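Local coordinates for acetylcholine-binding protein (Bulinus truncatus, PDB 2BJ0) that probably binds acetylcholine and other nicotinic ligands at the subunit interfaces of a pentamer, as a soluble relative of the receptors' extracellular domain, at residues A[142-146]-A[147-151]; A[5-8]-A[9-13]. One frame throughout, in Å; residues are numbered along the deposited sequence.

Interaction 1 of 2, residues A[142-146]-A[147-151]; sequences WTHDN and KQFAL
Asp145 and Lys147 form an Asx turn at the foot of strand 149-153: Asp145 OD1 takes the backbone N of Lys147 at 3.0 Å, from above the carboxylate plane. With CG set between the backbone N and the carbonyl carbon (chi1 64°), the acid folds back over its own turn, while its OD2 is bonded to Asn189. Asp145 O receives two donors, Gln148 N at 3.0 Å from above the carbonyl plane and Phe149 N within that plane, so a beta turn and a longer, i to i+4 turn share one acceptor. The packed side is buried. His144 CB abuts Phe149 CB at 3.4 Å, and the two rings run nearly parallel (22°) but are slid apart, with centroids separated by 5.8 Å. Gln148 OE1 lies at the imidazole edge, near His144 CD2, while Gln148 NE2 is hydrogen-bonded to Gln72 of the second subunit. On the solvent side the exposed Lys147, bent at chi2, runs beside Asn146, Lys147 CD no closer than 4.0 Å to Asn146 OD1, and its end then leads away; Asn146 ND2 is hydrogen-bonded to Asp192. A water bridges the two limbs, donating to His144 O (2.6 Å) and Phe149 O (3.1 Å).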
# COMPACT_ATOMS: atom_id res chain seq x y z
N TRP A 142 8.16 -2.17 20.69
CA TRP A 142 6.86 -2.75 20.93
C TRP A 142 6.92 -4.11 21.59
O TRP A 142 6.02 -4.45 22.35
CB TRP A 142 6.08 -2.87 19.61
CG TRP A 142 4.63 -3.15 19.82
CD1 TRP A 142 3.97 -4.28 19.50
CD2 TRP A 142 3.66 -2.27 20.41
NE1 TRP A 142 2.64 -4.17 19.83
CE2 TRP A 142 2.42 -2.94 20.39
CE3 TRP A 142 3.70 -0.97 20.93
CZ2 TRP A 142 1.24 -2.37 20.87
CZ3 TRP A 142 2.52 -0.39 21.42
CH2 TRP A 142 1.31 -1.11 21.40
N THR A 143 7.94 -4.90 21.27
CA THR A 143 7.95 -6.30 21.67
C THR A 143 9.21 -6.84 22.30
O THR A 143 9.23 -8.03 22.59
CB THR A 143 7.60 -7.25 20.46
OG1 THR A 143 8.66 -7.17 19.50
CG2 THR A 143 6.35 -6.79 19.74
N HIS A 144 10.23 -6.00 22.51
CA HIS A 144 11.46 -6.41 23.22
C HIS A 144 11.55 -5.70 24.58
O HIS A 144 11.63 -4.48 24.65
CB HIS A 144 12.73 -6.06 22.38
CG HIS A 144 12.80 -6.76 21.05
ND1 HIS A 144 12.26 -6.22 19.89
CD2 HIS A 144 13.37 -7.93 20.68
CE1 HIS A 144 12.47 -7.06 18.88
NE2 HIS A 144 13.15 -8.10 19.33
N ASP A 145 11.50 -6.46 25.66
CA ASP A 145 11.59 -5.88 27.04
C ASP A 145 13.03 -5.44 27.33
O ASP A 145 13.91 -5.70 26.52
CB ASP A 145 11.07 -6.87 28.09
CG ASP A 145 11.91 -8.14 28.18
OD1 ASP A 145 13.14 -8.08 28.00
OD2 ASP A 145 11.42 -9.26 28.43
N ASN A 146 13.29 -4.82 28.48
CA ASN A 146 14.61 -4.23 28.66
C ASN A 146 15.68 -5.21 29.11
O ASN A 146 16.84 -4.83 29.30
CB ASN A 146 14.58 -3.00 29.54
CG ASN A 146 14.08 -3.28 30.93
OD1 ASN A 146 13.95 -4.44 31.34
ND2 ASN A 146 13.77 -2.21 31.66
N LYS A 147 15.30 -6.48 29.24
CA LYS A 147 16.28 -7.55 29.36
C LYS A 147 16.96 -7.83 28.04
O LYS A 147 18.07 -8.34 28.03
CB LYS A 147 15.62 -8.83 29.88
CG LYS A 147 15.80 -9.13 31.36
CD LYS A 147 15.50 -7.95 32.30
CE LYS A 147 15.72 -8.35 33.78
NZ LYS A 147 15.99 -7.18 34.69
N GLN A 148 16.31 -7.50 26.92
CA GLN A 148 16.87 -7.72 25.57
C GLN A 148 17.26 -6.42 24.87
O GLN A 148 18.27 -6.37 24.20
CB GLN A 148 15.86 -8.48 24.70
CG GLN A 148 15.67 -9.90 25.14
CD GLN A 148 14.76 -10.70 24.23
OE1 GLN A 148 14.33 -10.22 23.18
NE2 GLN A 148 14.44 -11.91 24.64
N PHE A 149 16.48 -5.37 25.08
CA PHE A 149 16.56 -4.14 24.30
C PHE A 149 16.60 -2.98 25.28
O PHE A 149 15.58 -2.61 25.84
CB PHE A 149 15.27 -4.08 23.50
CG PHE A 149 15.18 -2.99 22.47
CD1 PHE A 149 14.96 -1.67 22.82
CD2 PHE A 149 15.12 -3.33 21.11
CE1 PHE A 149 14.81 -0.68 21.87
CE2 PHE A 149 14.93 -2.34 20.14
CZ PHE A 149 14.77 -1.01 20.52
N ALA A 150 17.78 -2.39 25.49
CA ALA A 150 17.86 -1.25 26.40
C ALA A 150 18.04 0.04 25.64
O ALA A 150 18.91 0.13 24.80
CB ALA A 150 19.00 -1.46 27.41
N LEU A 151 17.20 1.04 25.93
CA LEU A 151 17.26 2.35 25.29
C LEU A 151 18.19 3.25 26.07
O LEU A 151 18.19 3.22 27.31
CB LEU A 151 15.88 3.03 25.28
CG LEU A 151 14.91 2.61 24.19
CD1 LEU A 151 13.65 3.45 24.23
CD2 LEU A 151 15.58 2.76 22.84
O HOH W 1 12.48 -2.32 25.81

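Interaction 2 of 2, residues A[5-8]-A[9-13]; sequences TLLN and QITGE
Leu6 and Ile10 meet one turn apart on helix 4-12, Leu6 CG lying 4.1 Å from Ile10 CD1. The backbone beneath is alpha-helical on the evidence of its i to i+4 bonds: Ile10 N to Leu6 O is nearly straight (171°), and Thr11 N reaches Leu7 O at 2.7 Å. Ile10 uses both branches. Its CG1 stands beside the backbone N (chi1 -70°) and carries an extended CD1 toward Leu6, whereas CG2, anti to that N, turns to Leu7 CD1 at 4.2 Å. Leu7 has its CG anti to N as well, which carries CD1 forward, toward Ile10, although the CB points away. Cutting Ile10 back to an alanine would probably leave Leu6 CG and Leu7 CD1 without these apolar mates and open a gap beside Tyr60 and Met80. On the exposed flank the extended Gln9 sets OE1 3.3 Å from Leu6 CD1; its NE2 donates to Glu13 OE2 at 3.2 Å, the acceptor lying in the amide plane but the donor well above the carboxylate plane. Leu7 also packs on Asp15 of the third subunit. Toward its own chain, the helix rests on two loops, Tyr60 and Ser63 between strands 45-57 and 72-76, and Met80 and Lys79, whose O is bonded to Thr11 OG1, between strands 72-76 and 85-87.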
# COMPACT_ATOMS: atom_id res chain seq x y z
N THR A 5 28.66 -13.62 1.59
CA THR A 5 28.26 -14.79 2.35
C THR A 5 27.99 -14.49 3.82
O THR A 5 27.25 -15.21 4.46
CB THR A 5 29.34 -15.86 2.24
OG1 THR A 5 30.62 -15.23 2.28
CG2 THR A 5 29.28 -16.54 0.87
N LEU A 6 28.62 -13.46 4.38
CA LEU A 6 28.29 -13.07 5.74
C LEU A 6 26.87 -12.46 5.77
O LEU A 6 26.09 -12.71 6.69
CB LEU A 6 29.31 -12.08 6.29
CG LEU A 6 29.08 -11.63 7.74
CD1 LEU A 6 28.97 -12.77 8.70
CD2 LEU A 6 30.23 -10.74 8.13
N LEU A 7 26.54 -11.69 4.75
CA LEU A 7 25.23 -11.07 4.66
C LEU A 7 24.15 -12.14 4.69
O LEU A 7 23.07 -11.95 5.26
CB LEU A 7 25.15 -10.20 3.40
CG LEU A 7 24.18 -9.04 3.40
CD1 LEU A 7 24.28 -8.22 4.71
CD2 LEU A 7 24.49 -8.19 2.20
N ASN A 8 24.44 -13.31 4.15
CA ASN A 8 23.51 -14.42 4.23
C ASN A 8 23.26 -14.93 5.65
O ASN A 8 22.15 -15.34 5.97
CB ASN A 8 23.97 -15.56 3.32
CG ASN A 8 24.07 -15.14 1.86
OD1 ASN A 8 23.59 -14.05 1.45
ND2 ASN A 8 24.69 -15.99 1.05
N GLN A 9 24.29 -14.93 6.51
CA GLN A 9 24.06 -15.19 7.94
C GLN A 9 23.23 -14.04 8.57
O GLN A 9 22.25 -14.29 9.26
CB GLN A 9 25.39 -15.37 8.72
CG GLN A 9 25.17 -15.54 10.23
CD GLN A 9 26.43 -15.42 11.08
OE1 GLN A 9 27.49 -15.10 10.56
NE2 GLN A 9 26.30 -15.69 12.39
N ILE A 10 23.63 -12.80 8.31
CA ILE A 10 22.99 -11.59 8.84
C ILE A 10 21.51 -11.53 8.46
O ILE A 10 20.65 -11.36 9.30
CB ILE A 10 23.75 -10.34 8.35
CG1 ILE A 10 25.14 -10.24 9.00
CG2 ILE A 10 22.94 -9.04 8.60
CD1 ILE A 10 26.00 -9.11 8.50
N THR A 11 21.21 -11.70 7.17
CA THR A 11 19.81 -11.76 6.77
C THR A 11 19.10 -13.00 7.34
O THR A 11 17.95 -12.94 7.80
CB THR A 11 19.78 -11.73 5.26
OG1 THR A 11 20.48 -10.55 4.83
CG2 THR A 11 18.32 -11.53 4.77
N GLY A 12 19.80 -14.12 7.34
CA GLY A 12 19.24 -15.34 7.91
C GLY A 12 18.82 -15.22 9.35
O GLY A 12 17.88 -15.90 9.76
N GLU A 13 19.55 -14.40 10.12
CA GLU A 13 19.29 -14.18 11.54
C GLU A 13 18.40 -12.95 11.77
O GLU A 13 18.14 -12.59 12.91
CB GLU A 13 20.63 -14.00 12.30
CG GLU A 13 21.41 -15.29 12.35
CD GLU A 13 22.67 -15.28 13.21
OE1 GLU A 13 22.98 -14.20 13.81
OE2 GLU A 13 23.32 -16.37 13.29

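In the fold
Interaction 2 precedes interaction 1 along the chain; their centres are about 23 Å apart, and with about 9 Å between nearest atoms they do not touch. The centre of interaction 1 is about 14 Å, and that of interaction 2 about 24 Å, from the centre of the chain. Both reach the second subunit. In interaction 1, Trp142 O is hydrogen-bonded to the N of CXS, a sulfonic acid probably from the crystallisation liquor, and the Trp142 ring meets Tyr88 and, edge-to-face, Trp51 of the second subunit; the site is consistent with the aromatic agonist pocket of nicotinic receptors. Interaction 2 contributes to the assembly through Glu13 on Trp4 of that subunit.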